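Local coordinates for sugar ABC transporter, periplasmic sugar-binding protein (Caulobacter crescentus, PDB 4IRX) that binds myo-inositol in the periplasm, in the cleft between its two lobes, and probably delivers it to an ABC transporter for uptake, at residues A[93-98]-A[252-257]; A[259-264]-A[273-278]; A[11-16]-A[28-33]; A[55-60]-A[66-71]. All blocks are in the same frame, centred on the assembly; numbering follows the deposited sequence.

Interaction 1 (A[93-98]-A[252-257]); sequences ISVDRN and GLQIRT. With INS (1,2,3,4,5,6-hexahydroxy-cyclohexane), chain C.
V95 and D96, at the pocket end of strand 91-95, face Q254 and I255 on the first turns of helix 251-268. The apolar part is formed by V95: CG2 rests 4.0 Å from Q254 CB, and I255 CD1 lies 4.2 Å from V95 CG1 and CG2 alike. With CG1 of I255 anti to the backbone N (chi1 -167°), CD1 comes nearer to the valine although CB does not point at the strand. A short beta-branched residue suits a strand and offers two methyls to the helix side chains.

The polar part surrounds D96. Q254 OE1 lies 3.3 Å from D96 CA, while the NE2 of the same amide is hydrogen-bonded to Q249 O. Each carboxylate oxygen of D96 accepts from one hydroxyl of the bound myo-inositol: O1 gives to OD1 at 2.6 Å and O6 to OD2 at 2.5 Å. OD2 also receives R97 NE, through its anti lone pair, in a nearly straight hydrogen bond (177°) within a salt bridge. R97 NH2 donates to the same inositol O6 and forms a salt bridge with D140, another pocket residue. Replacing D96 by an alanine is likely to deprive inositol O1 and O6 of these two acceptors and R97 NE of its carboxylate mate.

Helix 21-37 flanks the site, touching D96 through F22 and F23 and I255 through M26 and L30; strand 108-111 borders Q254 through A111.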
loop_
_atom_site.group_PDB
_atom_site.type_symbol
_atom_site.label_atom_id
_atom_site.label_comp_id
_atom_site.label_asym_id
_atom_site.label_seq_id
_atom_site.Cartn_x
_atom_site.Cartn_y
_atom_site.Cartn_z
ATOM N N ILE A 93 -8.877 3.087 14.297
ATOM C CA ILE A 93 -8.379 3.901 13.202
ATOM C C ILE A 93 -7.677 2.974 12.195
ATOM O O ILE A 93 -6.961 2.046 12.583
ATOM C CB ILE A 93 -7.477 5.042 13.723
ATOM C CG1 ILE A 93 -7.069 6.009 12.602
ATOM C CG2 ILE A 93 -6.285 4.479 14.449
ATOM C CD1 ILE A 93 -6.521 7.322 13.145
ATOM N N SER A 94 -7.914 3.200 10.915
ATOM C CA SER A 94 -7.265 2.390 9.895
ATOM C C SER A 94 -6.018 3.108 9.381
ATOM O O SER A 94 -5.915 4.333 9.438
ATOM C CB SER A 94 -8.231 2.041 8.747
ATOM O OG SER A 94 -8.684 3.207 8.071
ATOM N N VAL A 95 -5.071 2.306 8.912
ATOM C CA VAL A 95 -3.850 2.831 8.321
ATOM C C VAL A 95 -3.578 2.105 7.000
ATOM O O VAL A 95 -3.840 0.905 6.866
ATOM C CB VAL A 95 -2.639 2.742 9.282
ATOM C CG1 VAL A 95 -2.191 1.302 9.481
ATOM C CG2 VAL A 95 -1.449 3.592 8.743
ATOM N N ASP A 96 -3.094 2.878 6.022
ATOM C CA ASP A 96 -2.715 2.423 4.680
ATOM C C ASP A 96 -3.882 2.128 3.756
ATOM O O ASP A 96 -3.930 2.602 2.612
ATOM C CB ASP A 96 -1.759 1.236 4.698
ATOM C CG ASP A 96 -1.382 0.820 3.295
ATOM O OD1 ASP A 96 -0.603 1.568 2.653
ATOM O OD2 ASP A 96 -1.894 -0.205 2.826
ATOM N N ARG A 97 -4.806 1.308 4.240
ATOM C CA ARG A 97 -6.072 1.061 3.530
ATOM C C ARG A 97 -7.224 1.192 4.527
ATOM O O ARG A 97 -7.038 1.033 5.749
ATOM C CB ARG A 97 -6.115 -0.295 2.797
ATOM C CG ARG A 97 -6.205 -1.549 3.684
ATOM C CD ARG A 97 -4.905 -1.870 4.382
ATOM N NE ARG A 97 -3.873 -2.238 3.411
ATOM C CZ ARG A 97 -3.761 -3.426 2.806
ATOM N NH1 ARG A 97 -4.578 -4.430 3.089
ATOM N NH2 ARG A 97 -2.813 -3.613 1.896
ATOM N N ASN A 98 -8.395 1.522 4.007
ATOM C CA ASN A 98 -9.502 1.878 4.880
ATOM C C ASN A 98 -10.400 0.706 5.263
ATOM O O ASN A 98 -10.202 -0.418 4.828
ATOM C CB ASN A 98 -10.295 3.068 4.310
ATOM C CG ASN A 98 -11.052 2.734 3.033
ATOM O OD1 ASN A 98 -11.602 1.638 2.883
ATOM N ND2 ASN A 98 -11.101 3.704 2.109
ATOM N N GLY A 252 6.030 6.039 6.729
ATOM C CA GLY A 252 6.460 6.385 8.074
ATOM C C GLY A 252 5.511 7.418 8.657
ATOM O O GLY A 252 5.023 7.290 9.777
ATOM N N LEU A 253 5.224 8.451 7.884
ATOM C CA LEU A 253 4.311 9.489 8.348
ATOM C C LEU A 253 2.886 8.947 8.583
ATOM O O LEU A 253 2.220 9.348 9.543
ATOM C CB LEU A 253 4.309 10.659 7.360
ATOM C CG LEU A 253 3.550 11.885 7.836
ATOM C CD1 LEU A 253 4.058 12.277 9.201
ATOM C CD2 LEU A 253 3.719 13.027 6.828
ATOM N N GLN A 254 2.417 8.036 7.731
ATOM C CA GLN A 254 1.098 7.429 7.972
ATOM C C GLN A 254 1.014 6.778 9.334
ATOM O O GLN A 254 0.101 7.060 10.108
ATOM C CB GLN A 254 0.785 6.361 6.911
ATOM C CG GLN A 254 0.599 6.909 5.488
ATOM C CD GLN A 254 0.247 5.816 4.499
ATOM O OE1 GLN A 254 -0.594 4.940 4.771
ATOM N NE2 GLN A 254 0.935 5.818 3.346
ATOM N N ILE A 255 1.969 5.901 9.623
ATOM C CA ILE A 255 1.894 5.120 10.849
ATOM C C ILE A 255 2.156 5.975 12.062
ATOM O O ILE A 255 1.484 5.823 13.065
ATOM C CB ILE A 255 2.748 3.826 10.781
ATOM C CG1 ILE A 255 2.420 2.870 11.922
ATOM C CG2 ILE A 255 4.208 4.152 10.831
ATOM C CD1 ILE A 255 0.964 2.406 11.963
ATOM N N ARG A 256 3.072 6.940 11.940
ATOM C CA ARG A 256 3.355 7.841 13.047
ATOM C C ARG A 256 2.140 8.701 13.361
ATOM O O ARG A 256 1.833 8.912 14.525
ATOM C CB ARG A 256 4.580 8.694 12.755
ATOM C CG ARG A 256 5.882 7.884 12.609
ATOM C CD ARG A 256 7.006 8.791 12.223
ATOM N NE ARG A 256 8.252 8.063 11.944
ATOM C CZ ARG A 256 9.164 7.800 12.866
ATOM N NH1 ARG A 256 8.975 8.177 14.137
ATOM N NH2 ARG A 256 10.270 7.148 12.525
ATOM N N THR A 257 1.430 9.140 12.320
ATOM C CA THR A 257 0.244 9.961 12.522
ATOM C C THR A 257 -0.861 9.170 13.191
ATOM O O THR A 257 -1.523 9.681 14.110
ATOM C CB THR A 257 -0.232 10.557 11.195
ATOM O OG1 THR A 257 0.806 11.385 10.640
ATOM C CG2 THR A 257 -1.499 11.353 11.368
HETATM C C1 INS C . 0.501 -0.605 0.397
HETATM C C2 INS C . 1.786 -0.877 -0.313
HETATM C C3 INS C . 2.066 -2.356 -0.250
HETATM C C4 INS C . 0.972 -3.119 -0.925
HETATM C C5 INS C . -0.312 -2.906 -0.215
HETATM C C6 INS C . -0.647 -1.434 -0.144
HETATM O O1 INS C . 0.191 0.765 0.331
HETATM O O2 INS C . 1.698 -0.427 -1.631
HETATM O O3 INS C . 3.314 -2.651 -0.829
HETATM O O4 INS C . 1.282 -4.475 -0.991
HETATM O O5 INS C . -1.316 -3.626 -0.855
HETATM O O6 INS C . -1.875 -1.212 0.499
#

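Interaction 2 (A[259-264]-A[273-278]); sequences LRQAVD and KSVSLK
Q261 OE1 accepts the backbone N-H of K273 at 2.7 Å, and the same side chain returns a bond from NE2 to K273 O at 2.9 Å. This is a two-point pairing of a glutamine amide with both backbone polar groups of one residue, and it joins helix 251-268 to the segment leading into strand 275-282 of the mixed sheet in this lobe of the periplasmic binding protein fold. Both bonds are fairly straight, at 164° and 161°. The incoming N-H lies in the carbonyl plane of OE1, on a lone pair, and K273 O lies in the plane of the Q261 amide, so the two contacts together resist rotation of the amide about its last torsion.

Glutamine suits the place because its amide offers an acceptor and a donor side by side, and its chain is long enough to span from a helix turn to a neighbouring loop. Chi1 of -69° sets CG anti to the carbonyl carbon, and the extended chain beyond it carries the amide outward to K273. An alanine here is likely to leave K273 N and O without these helix partners and the loop less firmly tied to the helix.

K273 contributes backbone; its extended side chain leads away at the surface. The strand then begins at V275, paired through its backbone with H108 and G110, and S274 OG bonds to H108 N. The CG2 methyl of V275 lies 3.7 Å from Q261 NE2, a van der Waals contact beside the amide.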
loop_
_atom_site.group_PDB
_atom_site.type_symbol
_atom_site.label_atom_id
_atom_site.label_comp_id
_atom_site.label_asym_id
_atom_site.label_seq_id
_atom_site.Cartn_x
_atom_site.Cartn_y
_atom_site.Cartn_z
ATOM N N LEU A 259 -0.480 6.605 15.220
ATOM C CA LEU A 259 -0.096 6.389 16.604
ATOM C C LEU A 259 -0.204 7.657 17.439
ATOM O O LEU A 259 -0.618 7.594 18.588
ATOM C CB LEU A 259 1.311 5.792 16.689
ATOM C CG LEU A 259 1.665 5.286 18.075
ATOM C CD1 LEU A 259 0.732 4.126 18.443
ATOM C CD2 LEU A 259 3.138 4.857 18.081
ATOM N N ARG A 260 0.183 8.799 16.873
ATOM C CA ARG A 260 0.048 10.084 17.580
ATOM C C ARG A 260 -1.396 10.383 17.930
ATOM O O ARG A 260 -1.691 10.795 19.056
ATOM C CB ARG A 260 0.668 11.230 16.773
ATOM C CG ARG A 260 2.176 11.178 16.678
ATOM C CD ARG A 260 2.671 12.002 15.502
ATOM N NE ARG A 260 4.102 11.808 15.371
ATOM C CZ ARG A 260 4.851 12.289 14.399
ATOM N NH1 ARG A 260 4.317 12.983 13.398
ATOM N NH2 ARG A 260 6.162 12.031 14.415
ATOM N N GLN A 261 -2.296 10.160 16.979
ATOM C CA GLN A 261 -3.715 10.295 17.271
ATOM C C GLN A 261 -4.164 9.314 18.349
ATOM O O GLN A 261 -4.910 9.694 19.242
ATOM C CB GLN A 261 -4.538 10.072 16.006
ATOM C CG GLN A 261 -4.403 11.166 14.938
ATOM C CD GLN A 261 -5.578 11.132 13.981
ATOM O OE1 GLN A 261 -6.711 10.897 14.407
ATOM N NE2 GLN A 261 -5.322 11.318 12.695
ATOM N N ALA A 262 -3.709 8.068 18.274
ATOM C CA ALA A 262 -4.082 7.081 19.293
ATOM C C ALA A 262 -3.669 7.522 20.699
ATOM O O ALA A 262 -4.436 7.372 21.648
ATOM C CB ALA A 262 -3.465 5.731 18.952
ATOM N N VAL A 263 -2.470 8.086 20.823
ATOM C CA VAL A 263 -1.966 8.487 22.122
ATOM C C VAL A 263 -2.757 9.684 22.663
ATOM O O VAL A 263 -3.087 9.741 23.856
ATOM C CB VAL A 263 -0.447 8.757 22.058
ATOM C CG1 VAL A 263 0.022 9.465 23.317
ATOM C CG2 VAL A 263 0.284 7.431 21.852
ATOM N N ASP A 264 -3.128 10.609 21.785
ATOM C CA ASP A 264 -3.952 11.735 22.199
ATOM C C ASP A 264 -5.363 11.272 22.569
ATOM O O ASP A 264 -5.970 11.801 23.511
ATOM C CB ASP A 264 -3.949 12.828 21.126
ATOM C CG ASP A 264 -2.727 13.742 21.234
ATOM O OD1 ASP A 264 -2.307 14.045 22.376
ATOM O OD2 ASP A 264 -2.186 14.159 20.186
ATOM N N LYS A 273 -9.233 11.319 13.616
ATOM C CA LYS A 273 -9.689 12.028 12.416
ATOM C C LYS A 273 -8.953 11.484 11.188
ATOM O O LYS A 273 -7.782 11.077 11.274
ATOM C CB LYS A 273 -9.460 13.542 12.592
ATOM C CG LYS A 273 -10.055 14.467 11.530
ATOM C CD LYS A 273 -9.933 15.931 11.994
ATOM C CE LYS A 273 -10.190 16.948 10.886
ATOM N NZ LYS A 273 -9.954 18.359 11.358
ATOM N N SER A 274 -9.637 11.448 10.048
ATOM C CA SER A 274 -8.992 10.983 8.811
ATOM C C SER A 274 -7.941 11.958 8.278
ATOM O O SER A 274 -8.093 13.191 8.366
ATOM C CB SER A 274 -10.050 10.734 7.729
ATOM O OG SER A 274 -10.880 9.647 8.087
ATOM N N VAL A 275 -6.856 11.407 7.733
ATOM C CA VAL A 275 -5.808 12.206 7.124
ATOM C C VAL A 275 -5.395 11.486 5.839
ATOM O O VAL A 275 -5.114 10.298 5.882
ATOM C CB VAL A 275 -4.578 12.307 8.043
ATOM C CG1 VAL A 275 -3.448 13.078 7.345
ATOM C CG2 VAL A 275 -4.942 12.940 9.399
ATOM N N SER A 276 -5.414 12.195 4.708
ATOM C CA SER A 276 -4.991 11.666 3.401
ATOM C C SER A 276 -3.706 12.358 2.976
ATOM O O SER A 276 -3.680 13.589 2.864
ATOM C CB SER A 276 -6.075 11.927 2.367
ATOM O OG SER A 276 -5.716 11.372 1.119
ATOM N N LEU A 277 -2.657 11.582 2.707
ATOM C CA LEU A 277 -1.386 12.177 2.295
ATOM C C LEU A 277 -1.228 12.183 0.793
ATOM O O LEU A 277 -1.513 11.174 0.145
ATOM C CB LEU A 277 -0.214 11.415 2.881
ATOM C CG LEU A 277 -0.155 11.323 4.403
ATOM C CD1 LEU A 277 1.120 10.587 4.793
ATOM C CD2 LEU A 277 -0.177 12.698 5.019
ATOM N N LYS A 278 -0.726 13.284 0.241
ATOM C CA LYS A 278 -0.522 13.396 -1.201
ATOM C C LYS A 278 0.700 12.614 -1.634
ATOM O O LYS A 278 1.798 12.862 -1.133
ATOM C CB LYS A 278 -0.328 14.862 -1.603
ATOM C CG LYS A 278 -0.189 15.094 -3.116
ATOM C CD LYS A 278 0.120 16.576 -3.370
ATOM C CE LYS A 278 1.570 16.860 -3.011
ATOM N NZ LYS A 278 2.012 18.219 -3.416
#

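Interaction 3 (A[11-16]-A[28-33]); sequences VVVSFN and RELEDE
L30 points from helix 21-37 straight at V13 on strand 10-15, and F15, two residues further along the same strand, meets the same leucine from beside the valine. L30 was modelled in two conformers, and the distances here hold for one of them. The leucine and the valine meet tip to tip. CD2 of L30 does most of the touching, 3.9 Å from both V13 CG1 and V13 CG2, so it sits over the fork of the valine; CD1 reaches V13 CG2 at 4.2 Å. Having CG anti to the backbone N (chi1 169°) extends the leucine away from its helix and brings the forked end to the sheet.

F15 is approached differently. The same CD2 methyl lies at the edge of the ring, near its plane, with CE2 4.0 Å away, and the two side chains slide past one another in opposite directions. The contact is therefore methyl against ring rim and does not use the ring face.

Each residue fits its position. Valine is at home in an extended strand, and its short branches meet the longer leucine that reaches from the helix; phenylalanine offers its ring edge to the same methyl. All three are buried and apolar, and no hydrogen bond crosses between the two segments.

The contact lies within the beta-alpha-beta unit of strand 10-15, helix 21-37 and strand 40-45. V43 of strand 40-45 touches both F15 and L30, M26 of the same helix touches F15, and I255 and L259 of helix 251-268 pack against L30.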
loop_
_atom_site.group_PDB
_atom_site.type_symbol
_atom_site.label_atom_id
_atom_site.label_comp_id
_atom_site.label_asym_id
_atom_site.label_seq_id
_atom_site.Cartn_x
_atom_site.Cartn_y
_atom_site.Cartn_z
ATOM N N VAL A 11 -1.234 0.381 22.768
ATOM C CA VAL A 11 -2.053 0.359 21.567
ATOM C C VAL A 11 -1.816 -0.968 20.855
ATOM O O VAL A 11 -0.682 -1.460 20.814
ATOM C CB VAL A 11 -1.689 1.560 20.635
ATOM C CG1 VAL A 11 -2.357 1.479 19.252
ATOM C CG2 VAL A 11 -2.082 2.886 21.307
ATOM N N VAL A 12 -2.877 -1.557 20.317
ATOM C CA VAL A 12 -2.740 -2.759 19.506
ATOM C C VAL A 12 -2.716 -2.309 18.055
ATOM O O VAL A 12 -3.535 -1.466 17.638
ATOM C CB VAL A 12 -3.897 -3.763 19.750
ATOM C CG1 VAL A 12 -3.880 -4.865 18.723
ATOM C CG2 VAL A 12 -3.788 -4.348 21.154
ATOM N N VAL A 13 -1.752 -2.851 17.315
ATOM C CA VAL A 13 -1.586 -2.576 15.897
ATOM C C VAL A 13 -1.661 -3.884 15.140
ATOM O O VAL A 13 -0.797 -4.755 15.275
ATOM C CB VAL A 13 -0.249 -1.871 15.613
ATOM C CG1 VAL A 13 -0.178 -1.454 14.148
ATOM C CG2 VAL A 13 -0.132 -0.638 16.507
ATOM N N SER A 14 -2.700 -4.002 14.325
ATOM C CA SER A 14 -2.957 -5.196 13.536
ATOM C C SER A 14 -2.603 -5.005 12.064
ATOM O O SER A 14 -3.264 -4.237 11.373
ATOM C CB SER A 14 -4.421 -5.583 13.683
ATOM O OG SER A 14 -4.735 -6.646 12.777
ATOM N N PHE A 15 -1.564 -5.699 11.594
ATOM C CA PHE A 15 -1.130 -5.604 10.205
ATOM C C PHE A 15 -1.766 -6.684 9.364
ATOM O O PHE A 15 -1.957 -7.790 9.845
ATOM C CB PHE A 15 0.399 -5.757 10.133
ATOM C CG PHE A 15 1.158 -4.514 10.553
ATOM C CD1 PHE A 15 1.439 -3.526 9.627
ATOM C CD2 PHE A 15 1.596 -4.343 11.859
ATOM C CE1 PHE A 15 2.120 -2.375 9.991
ATOM C CE2 PHE A 15 2.281 -3.193 12.239
ATOM C CZ PHE A 15 2.556 -2.207 11.303
ATOM N N ASN A 16 -2.088 -6.374 8.120
ATOM C CA ASN A 16 -2.645 -7.390 7.232
ATOM C C ASN A 16 -1.709 -8.553 6.923
ATOM O O ASN A 16 -2.160 -9.698 6.888
ATOM C CB ASN A 16 -3.158 -6.760 5.935
ATOM C CG ASN A 16 -2.112 -5.933 5.237
ATOM O OD1 ASN A 16 -1.662 -4.925 5.772
ATOM N ND2 ASN A 16 -1.734 -6.330 4.022
ATOM N N ARG A 28 8.929 -0.822 11.503
ATOM C CA ARG A 28 10.101 -0.177 12.106
ATOM C C ARG A 28 9.835 1.262 12.539
ATOM O O ARG A 28 10.287 1.687 13.604
ATOM C CB ARG A 28 11.324 -0.227 11.180
ATOM C CG ARG A 28 11.825 -1.628 10.936
ATOM C CD ARG A 28 13.188 -1.628 10.237
ATOM N NE ARG A 28 13.100 -1.309 8.815
ATOM C CZ ARG A 28 13.159 -2.213 7.838
ATOM N NH1 ARG A 28 13.311 -3.501 8.119
ATOM N NH2 ARG A 28 13.071 -1.827 6.574
ATOM N N GLU A 29 9.113 2.013 11.705
ATOM C CA GLU A 29 8.822 3.400 12.056
ATOM C C GLU A 29 7.844 3.427 13.217
ATOM O O GLU A 29 7.928 4.289 14.089
ATOM C CB GLU A 29 8.267 4.171 10.857
ATOM C CG GLU A 29 9.114 4.068 9.579
ATOM C CD GLU A 29 10.546 4.602 9.710
ATOM O OE1 GLU A 29 10.810 5.592 10.417
ATOM O OE2 GLU A 29 11.435 4.036 9.040
ATOM N N LEU A 30 6.918 2.475 13.229
ATOM C CA LEU A 30 5.966 2.362 14.332
ATOM C C LEU A 30 6.687 2.159 15.658
ATOM O O LEU A 30 6.347 2.809 16.654
ATOM C CB LEU A 30 5.006 1.198 14.087
ATOM C CG LEU A 30 4.127 0.812 15.270
ATOM C CD1 LEU A 30 3.043 1.855 15.450
ATOM C CD2 LEU A 30 3.499 -0.561 14.999
ATOM N N GLU A 31 7.682 1.275 15.685
ATOM C CA GLU A 31 8.390 0.986 16.922
ATOM C C GLU A 31 9.174 2.190 17.431
ATOM O O GLU A 31 9.229 2.414 18.641
ATOM C CB GLU A 31 9.311 -0.212 16.754
ATOM C CG GLU A 31 8.536 -1.498 16.603
ATOM C CD GLU A 31 9.397 -2.632 16.093
ATOM O OE1 GLU A 31 10.540 -2.364 15.635
ATOM O OE2 GLU A 31 8.915 -3.784 16.128
ATOM N N ASP A 32 9.773 2.974 16.520
ATOM C CA ASP A 32 10.482 4.207 16.906
ATOM C C ASP A 32 9.522 5.194 17.552
ATOM O O ASP A 32 9.735 5.682 18.669
ATOM C CB ASP A 32 11.164 4.862 15.693
ATOM C CG ASP A 32 11.654 6.292 15.982
ATOM O OD1 ASP A 32 12.336 6.515 17.001
ATOM O OD2 ASP A 32 11.318 7.222 15.190
ATOM N N GLU A 33 8.434 5.466 16.838
ATOM C CA GLU A 33 7.456 6.419 17.344
ATOM C C GLU A 33 6.860 5.957 18.667
ATOM O O GLU A 33 6.641 6.774 19.561
ATOM C CB GLU A 33 6.369 6.700 16.303
ATOM C CG GLU A 33 5.453 7.889 16.650
ATOM C CD GLU A 33 6.092 9.272 16.493
ATOM O OE1 GLU A 33 7.096 9.419 15.766
ATOM O OE2 GLU A 33 5.571 10.226 17.115
#

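Interaction 4 (A[55-60]-A[66-71]); sequences SDLQAA and KVVIVA
L57 of helix 50-62 lays its CD2 methyl against CG1 of V68 on strand 67-70, at 3.5 Å, a close methyl-to-methyl approach. The two side chains meet at a slant, each bringing a single branch to the nearest point. The other leucine branch has a second partner: in the modelled conformer of V70, one of two, L57 CD1 lies 4.2 Å from V70 CG2. In that conformer the forked side chain touches two strand residues that face the helix, with the intervening I69 turned to the far side of the sheet.

V68 has CG1 anti to its backbone N (chi1 180°), and this is the branch that meets L57 CD2. The residue types suit their places: beta-branched valines favour the extended strand and give it a low apolar surface, whereas leucine, flexible and helix-compatible, reaches down from the helix to cover it. Further contacts surround the leucine, which also touches S14 of strand 10-15 and L78; nearby, A60 leans on V12, and I69 packs against L259 on the other side of the sheet.

Helix 50-62 packs on the strand that follows it, as in the right-handed beta-alpha-beta crossovers of this fold. Such helix-on-sheet packing beside a parallel strand is characteristic of the Rossmann-like alpha/beta lobe of periplasmic binding proteins.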
loop_
_atom_site.group_PDB
_atom_site.type_symbol
_atom_site.label_atom_id
_atom_site.label_comp_id
_atom_site.label_asym_id
_atom_site.label_seq_id
_atom_site.Cartn_x
_atom_site.Cartn_y
_atom_site.Cartn_z
ATOM N N SER A 55 -10.452 -12.272 14.671
ATOM C CA SER A 55 -10.307 -12.884 15.992
ATOM C C SER A 55 -9.238 -12.206 16.852
ATOM O O SER A 55 -9.430 -12.062 18.064
ATOM C CB SER A 55 -10.070 -14.396 15.912
ATOM O OG SER A 55 -8.780 -14.695 15.422
ATOM N N ASP A 56 -8.140 -11.761 16.222
ATOM C CA ASP A 56 -7.121 -10.952 16.892
ATOM C C ASP A 56 -7.705 -9.678 17.497
ATOM O O ASP A 56 -7.376 -9.316 18.637
ATOM C CB ASP A 56 -6.051 -10.499 15.882
ATOM C CG ASP A 56 -5.054 -11.586 15.534
ATOM O OD1 ASP A 56 -5.065 -12.651 16.185
ATOM O OD2 ASP A 56 -4.239 -11.357 14.605
ATOM N N LEU A 57 -8.525 -8.988 16.706
ATOM C CA LEU A 57 -9.159 -7.741 17.117
ATOM C C LEU A 57 -10.154 -7.965 18.255
ATOM O O LEU A 57 -10.185 -7.196 19.230
ATOM C CB LEU A 57 -9.832 -7.062 15.923
ATOM C CG LEU A 57 -8.863 -6.520 14.851
ATOM C CD1 LEU A 57 -9.610 -5.730 13.811
ATOM C CD2 LEU A 57 -7.803 -5.667 15.495
ATOM N N GLN A 58 -10.940 -9.033 18.144
ATOM C CA GLN A 58 -11.876 -9.393 19.211
ATOM C C GLN A 58 -11.126 -9.673 20.512
ATOM O O GLN A 58 -11.543 -9.225 21.588
ATOM C CB GLN A 58 -12.727 -10.592 18.784
ATOM C CG GLN A 58 -13.777 -10.253 17.718
ATOM C CD GLN A 58 -14.356 -11.496 17.041
ATOM O OE1 GLN A 58 -13.883 -12.616 17.261
ATOM N NE2 GLN A 58 -15.383 -11.300 16.217
ATOM N N ALA A 59 -10.013 -10.393 20.414
ATOM C CA ALA A 59 -9.227 -10.719 21.585
ATOM C C ALA A 59 -8.617 -9.475 22.231
ATOM O O ALA A 59 -8.593 -9.341 23.462
ATOM C CB ALA A 59 -8.156 -11.719 21.225
ATOM N N ALA A 60 -8.141 -8.557 21.404
ATOM C CA ALA A 60 -7.575 -7.326 21.923
ATOM C C ALA A 60 -8.621 -6.559 22.726
ATOM O O ALA A 60 -8.307 -6.009 23.793
ATOM C CB ALA A 60 -7.003 -6.483 20.766
ATOM N N LYS A 66 -8.050 -0.120 24.164
ATOM C CA LYS A 66 -8.994 0.981 24.015
ATOM C C LYS A 66 -8.818 1.719 22.697
ATOM O O LYS A 66 -9.726 2.439 22.266
ATOM C CB LYS A 66 -8.944 1.954 25.210
ATOM C CG LYS A 66 -9.189 1.298 26.568
ATOM C CD LYS A 66 -10.577 0.686 26.632
ATOM C CE LYS A 66 -11.658 1.736 26.775
ATOM N NZ LYS A 66 -13.013 1.109 26.861
ATOM N N VAL A 67 -7.650 1.554 22.059
ATOM C CA VAL A 67 -7.452 2.015 20.681
ATOM C C VAL A 67 -6.737 0.945 19.898
ATOM O O VAL A 67 -5.763 0.353 20.388
ATOM C CB VAL A 67 -6.611 3.311 20.596
ATOM C CG1 VAL A 67 -6.563 3.783 19.150
ATOM C CG2 VAL A 67 -7.178 4.384 21.496
ATOM N N VAL A 68 -7.235 0.670 18.698
ATOM C CA VAL A 68 -6.602 -0.288 17.800
ATOM C C VAL A 68 -6.340 0.411 16.482
ATOM O O VAL A 68 -7.195 1.160 15.990
ATOM C CB VAL A 68 -7.471 -1.546 17.580
ATOM C CG1 VAL A 68 -6.765 -2.484 16.645
ATOM C CG2 VAL A 68 -7.693 -2.256 18.900
ATOM N N ILE A 69 -5.137 0.229 15.940
ATOM C CA ILE A 69 -4.798 0.705 14.602
ATOM C C ILE A 69 -4.781 -0.507 13.714
ATOM O O ILE A 69 -4.143 -1.492 14.035
ATOM C CB ILE A 69 -3.423 1.379 14.588
ATOM C CG1 ILE A 69 -3.425 2.600 15.527
ATOM C CG2 ILE A 69 -3.026 1.762 13.192
ATOM C CD1 ILE A 69 -2.016 3.178 15.783
ATOM N N VAL A 70 -5.529 -0.463 12.624
ATOM C CA VAL A 70 -5.671 -1.648 11.781
ATOM C C VAL A 70 -5.400 -1.356 10.303
ATOM O O VAL A 70 -5.875 -0.366 9.738
ATOM C CB VAL A 70 -7.069 -2.298 11.983
ATOM C CG1 VAL A 70 -8.187 -1.293 11.766
ATOM C CG2 VAL A 70 -7.258 -3.524 11.092
ATOM N N ALA A 71 -4.585 -2.212 9.699
ATOM C CA ALA A 71 -4.466 -2.252 8.237
ATOM C C ALA A 71 -5.233 -3.505 7.827
ATOM O O ALA A 71 -4.690 -4.617 7.909
ATOM C CB ALA A 71 -3.005 -2.335 7.798
#

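From the N terminus, interaction 3 comes first, closing the short loop between strand 10-15 and helix 21-37. Interaction 4 follows with another short closure, from helix 50-62 to strand 67-70. Interaction 1 then spans 154 residues, including the second lobe, to bring helix 251-268 back to strand 91-95 beside the inositol site. Interaction 2 ends the series with a tight loop from that helix to strand 275-282. The four follow in series; none nests in or crosses another. All reach one mixed sheet: strand 67-70 lies between 10-15 and 91-95, and salt bridges from R256 and R260 to helix 21-37 tie interactions 1 and 2 to interaction 3.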